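Local coordinates for uncharacterized peptidase Lmo0363 (Listeria monocytogenes, PDB 3L4E), which is probably a serine-type peptidase of the S51 family, similar to peptidase E, that cleaves peptide bonds, at residues K3-V14 with I187-G197; K28-V39 with K79-N89. All coordinates share one frame; numbering follows the deposited sequence.

Contact 1 (K3-V14 with I187-G197); sequences KNLFLTSSFKDV and ISNHEAIFIRG. With SO4 (sulfate ion), chain B.
Strands 4-8 and 191-196 run antiparallel with their axes 4.7 Å apart, and reciprocal backbone bonds join Leu5 to Ile195 and Leu7 to Ile193, before Gly197 N reaches Lys3 O at the far end. Leu5, Leu7, Ile193 and Ile195 share one face. There CD1 of Ile195 sits between two leucine methyls, 3.9 Å from Leu5 CD1 and 3.8 Å from Leu7 CD1. Asn4, Phe6, Ala192 and Phe194 take the other face. The Phe6 and Phe194 side chains lie side by side and point the same way, meeting at their CE1 atoms, 3.6 Å apart, with the ring planes inclined at 33°; Phe6 CZ also rests on Ala192 CB. With CG anti to the backbone N (chi1 179°), Phe6 is swung back alongside its partner. Further along, the Arg196 chain is bent at chi2 so that NH1 meets Asn4 OD1 at 3.0 Å. The oxygen lies in the guanidinium plane, yet the donor stands above the amide's own carbonyl plane. NH2 of Arg196 bonds to Phe21 O and forms a salt bridge to Glu22.

Beyond the strands, the Asp13 carboxylate stacks on the His190 ring, planes 18° apart, with Asp13 CB over the ring face. His190 ND1 gives a straight bond (2.7 Å) to O1 of a sulfate probably taken from the crystallisation liquor. A water accepts from Ser9 N and donates to Asn189 O and Glu191 O. Asn189 ND2 packs 3.4 Å from Ser9 CB and bonds to ND1 of His161, while Ser120 OG bonds to Ser9 O. These two partners are the charge-relay residues inferred by similarity, which makes this strand end consistent with a second shell around an S51 catalytic site.

Contact 2 (K28-V39 with K79-N89); sequences KTVTFIPTASTV and KNDFIYVTGGN. With SO4 (sulfate ion), chain C.
Phe32 and Tyr84 point the same way from neighbouring strands, their rings nearly parallel but slid apart, centroids 5.0 Å from each other. Both carry CG anti to the backbone N (chi1 -178° and 179°), which sends the two rings off in the same direction. Phe32 CE1 meets Tyr84 CE1 at 3.4 Å, and the CZ end of Phe32 runs on to Thr86 CG2, at 3.5 Å. On the same face, the two methyls of Val30 divide the work: CG1 presses on Tyr84 CB, while CG2 sits against Phe82 CD2. CD1 of Ile33 fills the dip between Ile83 CG2 and Val85 CG2 on the other face. Strands 29-33 and 82-85 run parallel, neighbours in the sheet though strand 59-62 and two helices lie between them in sequence, consistent with the alpha/beta core expected of the glutaminase I clan. At the strand starts, Asp81 OD2 turns its anti lone pair to Thr29 N, 2.9 Å away. Asn80 crosses Thr31 at about a right angle and donates ND2 to its OG1, which lies in the amide plane. Past the other ends, Ala36 CB nestles against Gly87 O (3.5 Å) and Gly88 CA. Ala36 O takes Asn89 N, and Val39 CG2 packs against Asn89 CB.

In the fold
From the N terminus the chain lays down strand 4-8 within the sheet, then passes through helix 15-21 to strand 29-33. Helix 44-55, strand 59-62 and helix 70-79 follow before strand 82-85 returns beside 29-33, closing contact 2. The much longer loop of contact 1 closes only when strand 191-196 pairs with 4-8; 172 residues separate segments 3-14 and 187-197, and contact 2 lies wholly within that excursion. Both pairs belong to one mixed sheet, separated by strand 115-119, which sits between 82-85 and 4-8 and leads into Ser120. The contacts meet where Phe11 packs on Tyr84, and Glu119 bonds to both Phe11 N and Gly87 N.

Contact 1 (K3-V14 with I187-G197)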
loop_
_atom_site.group_PDB
_atom_site.type_symbol
_atom_site.label_atom_id
_atom_site.label_comp_id
_atom_site.label_asym_id
_atom_site.label_seq_id
_atom_site.Cartn_x
_atom_site.Cartn_y
_atom_site.Cartn_z
ATOM N N LYS A 3 13.021 7.524 -3.542
ATOM C CA LYS A 3 11.713 7.270 -2.957
ATOM C C LYS A 3 10.604 7.587 -3.961
ATOM O O LYS A 3 10.178 8.735 -4.101
ATOM C CB LYS A 3 11.527 8.087 -1.680
ATOM C CG LYS A 3 10.396 7.590 -0.796
ATOM C CD LYS A 3 9.989 8.640 0.226
ATOM C CE LYS A 3 11.128 9.032 1.133
ATOM N NZ LYS A 3 10.711 10.168 1.993
ATOM N N ASN A 4 10.153 6.555 -4.660
ATOM C CA ASN A 4 9.095 6.683 -5.656
ATOM C C ASN A 4 7.881 5.902 -5.180
ATOM O O ASN A 4 7.891 4.672 -5.196
ATOM C CB ASN A 4 9.575 6.135 -7.001
ATOM C CG ASN A 4 10.777 6.883 -7.537
ATOM O OD1 ASN A 4 10.646 7.972 -8.078
ATOM N ND2 ASN A 4 11.958 6.301 -7.378
ATOM N N LEU A 5 6.846 6.615 -4.740
ATOM C CA LEU A 5 5.667 5.992 -4.161
ATOM C C LEU A 5 4.412 6.566 -4.784
ATOM O O LEU A 5 4.344 7.766 -5.057
ATOM C CB LEU A 5 5.602 6.243 -2.652
ATOM C CG LEU A 5 6.888 6.204 -1.823
ATOM C CD1 LEU A 5 6.590 6.610 -0.377
ATOM C CD2 LEU A 5 7.523 4.832 -1.884
ATOM N N PHE A 6 3.419 5.708 -4.988
ATOM C CA PHE A 6 2.089 6.136 -5.408
ATOM C C PHE A 6 1.126 5.583 -4.372
ATOM O O PHE A 6 0.993 4.368 -4.256
ATOM C CB PHE A 6 1.792 5.551 -6.792
ATOM C CG PHE A 6 0.437 5.900 -7.340
ATOM C CD1 PHE A 6 0.265 7.029 -8.136
ATOM C CD2 PHE A 6 -0.664 5.092 -7.083
ATOM C CE1 PHE A 6 -0.977 7.346 -8.670
ATOM C CE2 PHE A 6 -1.919 5.409 -7.613
ATOM C CZ PHE A 6 -2.071 6.534 -8.404
ATOM N N LEU A 7 0.491 6.465 -3.597
ATOM C CA LEU A 7 -0.393 6.027 -2.515
ATOM C C LEU A 7 -1.850 6.319 -2.861
ATOM O O LEU A 7 -2.169 7.378 -3.392
ATOM C CB LEU A 7 -0.006 6.697 -1.188
ATOM C CG LEU A 7 1.471 6.598 -0.803
ATOM C CD1 LEU A 7 1.752 7.270 0.560
ATOM C CD2 LEU A 7 1.907 5.139 -0.781
ATOM N N THR A 8 -2.734 5.379 -2.548
ATOM C CA THR A 8 -4.125 5.476 -2.963
ATOM C C THR A 8 -5.031 4.800 -1.931
ATOM O O THR A 8 -4.568 3.960 -1.162
ATOM C CB THR A 8 -4.305 4.826 -4.375
ATOM O OG1 THR A 8 -5.689 4.817 -4.745
ATOM C CG2 THR A 8 -3.791 3.397 -4.384
ATOM N N SER A 9 -6.310 5.172 -1.911
ATOM C CA SER A 9 -7.319 4.470 -1.112
ATOM C C SER A 9 -7.908 3.305 -1.892
ATOM O O SER A 9 -8.408 2.338 -1.315
ATOM C CB SER A 9 -8.468 5.410 -0.737
ATOM O OG SER A 9 -8.023 6.561 -0.056
ATOM N N SER A 10 -7.863 3.420 -3.217
ATOM C CA SER A 10 -8.591 2.519 -4.098
ATOM C C SER A 10 -7.982 2.610 -5.484
ATOM O O SER A 10 -8.306 3.516 -6.248
ATOM C CB SER A 10 -10.069 2.921 -4.138
ATOM O OG SER A 10 -10.799 2.161 -5.089
ATOM N N PHE A 11 -7.073 1.693 -5.802
ATOM C CA PHE A 11 -6.324 1.811 -7.043
ATOM C C PHE A 11 -7.263 1.870 -8.249
ATOM O O PHE A 11 -7.043 2.645 -9.171
ATOM C CB PHE A 11 -5.279 0.692 -7.193
ATOM C CG PHE A 11 -4.403 0.847 -8.414
ATOM C CD1 PHE A 11 -3.348 1.743 -8.406
ATOM C CD2 PHE A 11 -4.656 0.124 -9.573
ATOM C CE1 PHE A 11 -2.543 1.919 -9.527
ATOM C CE2 PHE A 11 -3.857 0.284 -10.704
ATOM C CZ PHE A 11 -2.798 1.187 -10.685
ATOM N N LYS A 12 -8.326 1.073 -8.220
ATOM C CA LYS A 12 -9.222 1.006 -9.363
ATOM C C LYS A 12 -9.936 2.335 -9.616
ATOM O O LYS A 12 -10.448 2.559 -10.708
ATOM C CB LYS A 12 -10.220 -0.153 -9.221
ATOM C CG LYS A 12 -11.199 -0.033 -8.069
ATOM C CD LYS A 12 -12.438 0.745 -8.455
ATOM C CE LYS A 12 -13.505 0.661 -7.369
ATOM N NZ LYS A 12 -14.776 1.332 -7.783
ATOM N N ASP A 13 -9.952 3.215 -8.619
ATOM C CA ASP A 13 -10.634 4.504 -8.745
ATOM C C ASP A 13 -9.711 5.603 -9.264
ATOM O O ASP A 13 -10.176 6.692 -9.615
ATOM C CB ASP A 13 -11.232 4.940 -7.403
ATOM C CG ASP A 13 -12.524 4.218 -7.070
ATOM O OD1 ASP A 13 -13.204 3.724 -7.996
ATOM O OD2 ASP A 13 -12.869 4.168 -5.873
ATOM N N VAL A 14 -8.407 5.330 -9.326
ATOM C CA VAL A 14 -7.452 6.368 -9.733
ATOM C C VAL A 14 -6.450 5.902 -10.791
ATOM O O VAL A 14 -5.330 6.422 -10.875
ATOM C CB VAL A 14 -6.667 6.937 -8.525
ATOM C CG1 VAL A 14 -7.603 7.644 -7.550
ATOM C CG2 VAL A 14 -5.893 5.829 -7.803
ATOM N N ILE A 187 -6.648 11.207 2.503
ATOM C CA ILE A 187 -6.962 11.073 1.074
ATOM C C ILE A 187 -8.258 10.296 0.864
ATOM O O ILE A 187 -8.503 9.276 1.509
ATOM C CB ILE A 187 -5.821 10.421 0.243
ATOM C CG1 ILE A 187 -5.408 9.058 0.818
ATOM C CG2 ILE A 187 -4.633 11.371 0.117
ATOM C CD1 ILE A 187 -4.517 8.227 -0.108
ATOM N N SER A 188 -9.094 10.799 -0.036
ATOM C CA SER A 188 -10.362 10.163 -0.367
ATOM C C SER A 188 -10.177 9.052 -1.401
ATOM O O SER A 188 -9.064 8.806 -1.870
ATOM C CB SER A 188 -11.339 11.205 -0.909
ATOM O OG SER A 188 -10.854 11.768 -2.120
ATOM N N ASN A 189 -11.270 8.384 -1.758
ATOM C CA ASN A 189 -11.207 7.293 -2.733
ATOM C C ASN A 189 -10.706 7.709 -4.116
ATOM O O ASN A 189 -10.115 6.905 -4.838
ATOM C CB ASN A 189 -12.559 6.596 -2.864
ATOM C CG ASN A 189 -12.888 5.735 -1.667
ATOM O OD1 ASN A 189 -14.061 5.509 -1.357
ATOM N ND2 ASN A 189 -11.860 5.254 -0.979
ATOM N N HIS A 190 -10.933 8.962 -4.490
ATOM C CA HIS A 190 -10.496 9.413 -5.811
ATOM C C HIS A 190 -9.282 10.336 -5.767
ATOM O O HIS A 190 -9.008 11.062 -6.721
ATOM C CB HIS A 190 -11.661 10.027 -6.582
ATOM C CG HIS A 190 -12.735 9.038 -6.909
ATOM N ND1 HIS A 190 -13.732 8.702 -6.020
ATOM C CD2 HIS A 190 -12.946 8.286 -8.014
ATOM C CE1 HIS A 190 -14.525 7.800 -6.571
ATOM N NE2 HIS A 190 -14.073 7.535 -7.783
ATOM N N GLU A 191 -8.546 10.280 -4.660
ATOM C CA GLU A 191 -7.277 10.993 -4.529
ATOM C C GLU A 191 -6.107 10.015 -4.509
ATOM O O GLU A 191 -6.233 8.882 -4.045
ATOM C CB GLU A 191 -7.246 11.832 -3.239
ATOM C CG GLU A 191 -7.962 13.185 -3.325
ATOM C CD GLU A 191 -7.975 13.927 -1.990
ATOM O OE1 GLU A 191 -8.052 13.252 -0.941
ATOM O OE2 GLU A 191 -7.922 15.178 -1.989
ATOM N N ALA A 192 -4.964 10.460 -5.017
ATOM C CA ALA A 192 -3.730 9.701 -4.894
ATOM C C ALA A 192 -2.637 10.659 -4.457
ATOM O O ALA A 192 -2.750 11.870 -4.667
ATOM C CB ALA A 192 -3.374 9.026 -6.212
ATOM N N ILE A 193 -1.597 10.124 -3.825
ATOM C CA ILE A 193 -0.434 10.927 -3.456
ATOM C C ILE A 193 0.746 10.479 -4.313
ATOM O O ILE A 193 1.123 9.291 -4.293
ATOM C CB ILE A 193 -0.055 10.791 -1.959
ATOM C CG1 ILE A 193 -1.295 10.907 -1.061
ATOM C CG2 ILE A 193 0.984 11.849 -1.588
ATOM C CD1 ILE A 193 -1.028 10.558 0.395
ATOM N N PHE A 194 1.286 11.424 -5.082
ATOM C CA PHE A 194 2.455 11.211 -5.923
ATOM C C PHE A 194 3.674 11.570 -5.092
ATOM O O PHE A 194 3.796 12.715 -4.627
ATOM C CB PHE A 194 2.465 12.176 -7.117
ATOM C CG PHE A 194 1.396 11.934 -8.161
ATOM C CD1 PHE A 194 0.352 11.054 -7.965
ATOM C CD2 PHE A 194 1.446 12.641 -9.356
ATOM C CE1 PHE A 194 -0.612 10.871 -8.952
ATOM C CE2 PHE A 194 0.491 12.461 -10.333
ATOM C CZ PHE A 194 -0.537 11.572 -10.128
ATOM N N ILE A 195 4.581 10.620 -4.918
ATOM C CA ILE A 195 5.808 10.888 -4.179
ATOM C C ILE A 195 7.043 10.554 -5.008
ATOM O O ILE A 195 7.259 9.404 -5.397
ATOM C CB ILE A 195 5.840 10.134 -2.835
ATOM C CG1 ILE A 195 4.692 10.618 -1.949
ATOM C CG2 ILE A 195 7.186 10.350 -2.142
ATOM C CD1 ILE A 195 4.291 9.669 -0.853
ATOM N N ARG A 196 7.829 11.587 -5.290
ATOM C CA ARG A 196 9.103 11.460 -5.983
ATOM C C ARG A 196 10.160 12.174 -5.146
ATOM O O ARG A 196 10.317 13.397 -5.226
ATOM C CB ARG A 196 9.028 12.083 -7.380
ATOM C CG ARG A 196 7.978 11.460 -8.301
ATOM C CD ARG A 196 8.517 10.220 -9.006
ATOM N NE ARG A 196 7.665 9.782 -10.117
ATOM C CZ ARG A 196 7.680 8.553 -10.623
ATOM N NH1 ARG A 196 8.500 7.640 -10.115
ATOM N NH2 ARG A 196 6.880 8.232 -11.634
ATOM N N GLY A 197 10.862 11.411 -4.321
ATOM C CA GLY A 197 11.797 11.991 -3.378
ATOM C C GLY A 197 11.083 12.882 -2.381
ATOM O O GLY A 197 10.141 12.447 -1.712
HETATM S S SO4 B . -13.984 11.398 -3.561
HETATM O O1 SO4 B . -13.850 9.943 -3.608
HETATM O O2 SO4 B . -14.889 11.835 -4.625
HETATM O O3 SO4 B . -14.496 11.810 -2.260
HETATM O O4 SO4 B . -12.675 12.009 -3.776
HETATM O O HOH W 1 8.883 12.566 0.947
HETATM O O HOH W 2 -7.492 6.579 -4.113
HETATM O O HOH W 3 -14.885 5.749 -9.642
#

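Contact 2 (K28-V39 with K79-N89)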
loop_
_atom_site.group_PDB
_atom_site.type_symbol
_atom_site.label_atom_id
_atom_site.label_comp_id
_atom_site.label_asym_id
_atom_site.label_seq_id
_atom_site.Cartn_x
_atom_site.Cartn_y
_atom_site.Cartn_z
ATOM N N LYS A 28 6.112 -4.084 -18.403
ATOM C CA LYS A 28 6.787 -4.017 -17.114
ATOM C C LYS A 28 6.101 -4.952 -16.138
ATOM O O LYS A 28 4.929 -5.278 -16.310
ATOM C CB LYS A 28 6.843 -2.585 -16.587
ATOM C CG LYS A 28 7.685 -1.675 -17.463
ATOM C CD LYS A 28 8.086 -0.405 -16.745
ATOM C CE LYS A 28 9.231 0.282 -17.460
ATOM N NZ LYS A 28 9.767 1.413 -16.653
ATOM N N THR A 29 6.836 -5.383 -15.118
ATOM C CA THR A 29 6.356 -6.410 -14.206
ATOM C C THR A 29 6.094 -5.866 -12.808
ATOM O O THR A 29 6.769 -4.946 -12.351
ATOM C CB THR A 29 7.374 -7.542 -14.091
ATOM O OG1 THR A 29 8.657 -6.986 -13.773
ATOM C CG2 THR A 29 7.471 -8.290 -15.409
ATOM N N VAL A 30 5.116 -6.456 -12.131
ATOM C CA VAL A 30 4.698 -5.988 -10.813
ATOM C C VAL A 30 4.710 -7.144 -9.820
ATOM O O VAL A 30 4.109 -8.178 -10.083
ATOM C CB VAL A 30 3.259 -5.425 -10.875
ATOM C CG1 VAL A 30 2.787 -4.937 -9.505
ATOM C CG2 VAL A 30 3.167 -4.314 -11.904
ATOM N N THR A 31 5.398 -6.970 -8.692
ATOM C CA THR A 31 5.235 -7.860 -7.550
ATOM C C THR A 31 3.975 -7.407 -6.824
ATOM O O THR A 31 3.945 -6.317 -6.247
ATOM C CB THR A 31 6.434 -7.795 -6.578
ATOM O OG1 THR A 31 7.616 -8.240 -7.248
ATOM C CG2 THR A 31 6.195 -8.689 -5.377
ATOM N N PHE A 32 2.945 -8.245 -6.871
ATOM C CA PHE A 32 1.600 -7.910 -6.399
ATOM C C PHE A 32 1.371 -8.654 -5.089
ATOM O O PHE A 32 1.308 -9.884 -5.079
ATOM C CB PHE A 32 0.603 -8.362 -7.484
ATOM C CG PHE A 32 -0.840 -8.058 -7.205
ATOM C CD1 PHE A 32 -1.385 -6.836 -7.564
ATOM C CD2 PHE A 32 -1.675 -9.030 -6.656
ATOM C CE1 PHE A 32 -2.743 -6.565 -7.349
ATOM C CE2 PHE A 32 -3.023 -8.765 -6.427
ATOM C CZ PHE A 32 -3.559 -7.532 -6.778
ATOM N N ILE A 33 1.274 -7.902 -3.991
ATOM C CA ILE A 33 1.184 -8.471 -2.644
ATOM C C ILE A 33 -0.221 -8.287 -2.059
ATOM O O ILE A 33 -0.590 -7.183 -1.673
ATOM C CB ILE A 33 2.226 -7.818 -1.711
ATOM C CG1 ILE A 33 3.644 -8.071 -2.244
ATOM C CG2 ILE A 33 2.069 -8.340 -0.277
ATOM C CD1 ILE A 33 4.706 -7.220 -1.565
ATOM N N PRO A 34 -1.024 -9.363 -2.040
ATOM C CA PRO A 34 -2.409 -9.284 -1.560
ATOM C C PRO A 34 -2.559 -9.732 -0.102
ATOM O O PRO A 34 -3.676 -9.924 0.377
ATOM C CB PRO A 34 -3.132 -10.271 -2.478
ATOM C CG PRO A 34 -2.102 -11.350 -2.689
ATOM C CD PRO A 34 -0.751 -10.651 -2.709
ATOM N N THR A 35 -1.438 -9.888 0.592
ATOM C CA THR A 35 -1.422 -10.418 1.960
ATOM C C THR A 35 -2.419 -9.768 2.927
ATOM O O THR A 35 -3.064 -10.457 3.717
ATOM C CB THR A 35 -0.007 -10.316 2.538
ATOM O OG1 THR A 35 0.901 -10.993 1.652
ATOM C CG2 THR A 35 0.073 -10.929 3.939
ATOM N N ALA A 36 -2.542 -8.447 2.887
ATOM C CA ALA A 36 -3.441 -7.757 3.814
ATOM C C ALA A 36 -4.874 -8.258 3.654
ATOM O O ALA A 36 -5.644 -8.333 4.616
ATOM C CB ALA A 36 -3.378 -6.246 3.587
ATOM N N SER A 37 -5.227 -8.606 2.419
ATOM C CA SER A 37 -6.600 -8.980 2.096
ATOM C C SER A 37 -6.958 -10.407 2.500
ATOM O O SER A 37 -8.138 -10.775 2.505
ATOM C CB SER A 37 -6.853 -8.819 0.598
ATOM O OG SER A 37 -6.283 -9.906 -0.125
ATOM N N THR A 38 -5.959 -11.219 2.820
ATOM C CA THR A 38 -6.201 -12.652 3.013
ATOM C C THR A 38 -6.947 -12.989 4.303
ATOM O O THR A 38 -7.426 -14.108 4.474
ATOM C CB THR A 38 -4.896 -13.475 2.933
ATOM O OG1 THR A 38 -4.009 -13.092 3.994
ATOM C CG2 THR A 38 -4.215 -13.279 1.569
ATOM N N VAL A 39 -7.045 -12.022 5.208
ATOM C CA VAL A 39 -7.783 -12.212 6.454
ATOM C C VAL A 39 -9.080 -11.400 6.439
ATOM O O VAL A 39 -9.789 -11.325 7.436
ATOM C CB VAL A 39 -6.938 -11.825 7.684
ATOM C CG1 VAL A 39 -5.742 -12.763 7.821
ATOM C CG2 VAL A 39 -6.486 -10.365 7.587
ATOM N N LYS A 79 13.489 -8.919 -8.792
ATOM C CA LYS A 79 13.314 -9.115 -10.226
ATOM C C LYS A 79 12.375 -8.098 -10.865
ATOM O O LYS A 79 12.687 -7.520 -11.907
ATOM C CB LYS A 79 12.792 -10.524 -10.509
ATOM C CG LYS A 79 12.589 -10.815 -11.987
ATOM C CD LYS A 79 12.176 -12.260 -12.224
ATOM C CE LYS A 79 10.697 -12.473 -11.950
ATOM N NZ LYS A 79 9.847 -11.793 -12.969
ATOM N N ASN A 80 11.222 -7.889 -10.244
ATOM C CA ASN A 80 10.161 -7.121 -10.886
ATOM C C ASN A 80 10.314 -5.611 -10.746
ATOM O O ASN A 80 10.954 -5.116 -9.813
ATOM C CB ASN A 80 8.790 -7.607 -10.414
ATOM C CG ASN A 80 8.574 -9.086 -10.716
ATOM O OD1 ASN A 80 8.950 -9.574 -11.783
ATOM N ND2 ASN A 80 7.983 -9.804 -9.776
ATOM N N ASP A 81 9.726 -4.891 -11.693
ATOM C CA ASP A 81 9.912 -3.455 -11.809
ATOM C C ASP A 81 9.230 -2.669 -10.702
ATOM O O ASP A 81 9.790 -1.691 -10.196
ATOM C CB ASP A 81 9.397 -2.983 -13.163
ATOM C CG ASP A 81 10.145 -3.620 -14.315
ATOM O OD1 ASP A 81 11.378 -3.458 -14.376
ATOM O OD2 ASP A 81 9.508 -4.288 -15.148
ATOM N N PHE A 82 8.024 -3.096 -10.333
ATOM C CA PHE A 82 7.208 -2.370 -9.362
ATOM C C PHE A 82 6.814 -3.271 -8.211
ATOM O O PHE A 82 6.826 -4.492 -8.345
ATOM C CB PHE A 82 5.919 -1.847 -10.005
ATOM C CG PHE A 82 6.138 -1.007 -11.234
ATOM C CD1 PHE A 82 7.272 -0.232 -11.377
ATOM C CD2 PHE A 82 5.190 -0.983 -12.241
ATOM C CE1 PHE A 82 7.460 0.538 -12.504
ATOM C CE2 PHE A 82 5.373 -0.212 -13.371
ATOM C CZ PHE A 82 6.507 0.548 -13.504
ATOM N N ILE A 83 6.467 -2.655 -7.081
ATOM C CA ILE A 83 5.898 -3.366 -5.942
ATOM C C ILE A 83 4.502 -2.797 -5.705
ATOM O O ILE A 83 4.339 -1.584 -5.644
ATOM C CB ILE A 83 6.759 -3.167 -4.664
ATOM C CG1 ILE A 83 8.194 -3.660 -4.891
ATOM C CG2 ILE A 83 6.132 -3.888 -3.459
ATOM C CD1 ILE A 83 9.197 -3.135 -3.866
ATOM N N TYR A 84 3.495 -3.661 -5.592
ATOM C CA TYR A 84 2.117 -3.217 -5.373
ATOM C C TYR A 84 1.561 -3.960 -4.172
ATOM O O TYR A 84 1.606 -5.187 -4.124
ATOM C CB TYR A 84 1.278 -3.544 -6.606
ATOM C CG TYR A 84 -0.193 -3.175 -6.557
ATOM C CD1 TYR A 84 -1.090 -3.887 -5.754
ATOM C CD2 TYR A 84 -0.695 -2.152 -7.362
ATOM C CE1 TYR A 84 -2.447 -3.575 -5.739
ATOM C CE2 TYR A 84 -2.040 -1.825 -7.352
ATOM C CZ TYR A 84 -2.912 -2.539 -6.542
ATOM O OH TYR A 84 -4.251 -2.207 -6.549
ATOM N N VAL A 85 1.021 -3.213 -3.215
ATOM C CA VAL A 85 0.464 -3.803 -2.003
ATOM C C VAL A 85 -1.019 -3.468 -1.917
ATOM O O VAL A 85 -1.391 -2.293 -1.838
ATOM C CB VAL A 85 1.214 -3.311 -0.751
ATOM C CG1 VAL A 85 0.581 -3.884 0.531
ATOM C CG2 VAL A 85 2.693 -3.685 -0.843
ATOM N N THR A 86 -1.864 -4.504 -1.940
ATOM C CA THR A 86 -3.313 -4.314 -1.919
ATOM C C THR A 86 -3.794 -3.865 -0.547
ATOM O O THR A 86 -3.086 -4.013 0.453
ATOM C CB THR A 86 -4.087 -5.609 -2.246
ATOM O OG1 THR A 86 -4.065 -6.475 -1.096
ATOM C CG2 THR A 86 -3.510 -6.338 -3.467
ATOM N N GLY A 87 -5.013 -3.340 -0.503
ATOM C CA GLY A 87 -5.672 -3.066 0.758
ATOM C C GLY A 87 -5.962 -4.331 1.547
ATOM O O GLY A 87 -5.697 -5.442 1.093
ATOM N N GLY A 88 -6.497 -4.157 2.750
ATOM C CA GLY A 88 -6.855 -5.267 3.610
ATOM C C GLY A 88 -6.601 -4.873 5.050
ATOM O O GLY A 88 -6.707 -3.694 5.403
ATOM N N ASN A 89 -6.263 -5.848 5.889
ATOM C CA ASN A 89 -5.975 -5.559 7.286
ATOM C C ASN A 89 -4.529 -5.100 7.446
ATOM O O ASN A 89 -3.590 -5.880 7.216
ATOM C CB ASN A 89 -6.263 -6.775 8.162
ATOM C CG ASN A 89 -6.135 -6.462 9.629
ATOM O OD1 ASN A 89 -5.027 -6.268 10.135
ATOM N ND2 ASN A 89 -7.266 -6.404 10.325
HETATM S S SO4 C . -11.086 -6.183 9.849
HETATM O O1 SO4 C . -10.856 -7.256 10.810
HETATM O O2 SO4 C . -12.160 -6.560 8.938
HETATM O O3 SO4 C . -11.457 -4.974 10.573
HETATM O O4 SO4 C . -9.862 -5.935 9.087
HETATM O O HOH W 4 11.139 -8.200 -14.401
HETATM O O HOH W 5 9.305 -6.112 -7.179
HETATM O O HOH W 6 -1.574 -6.560 0.967
#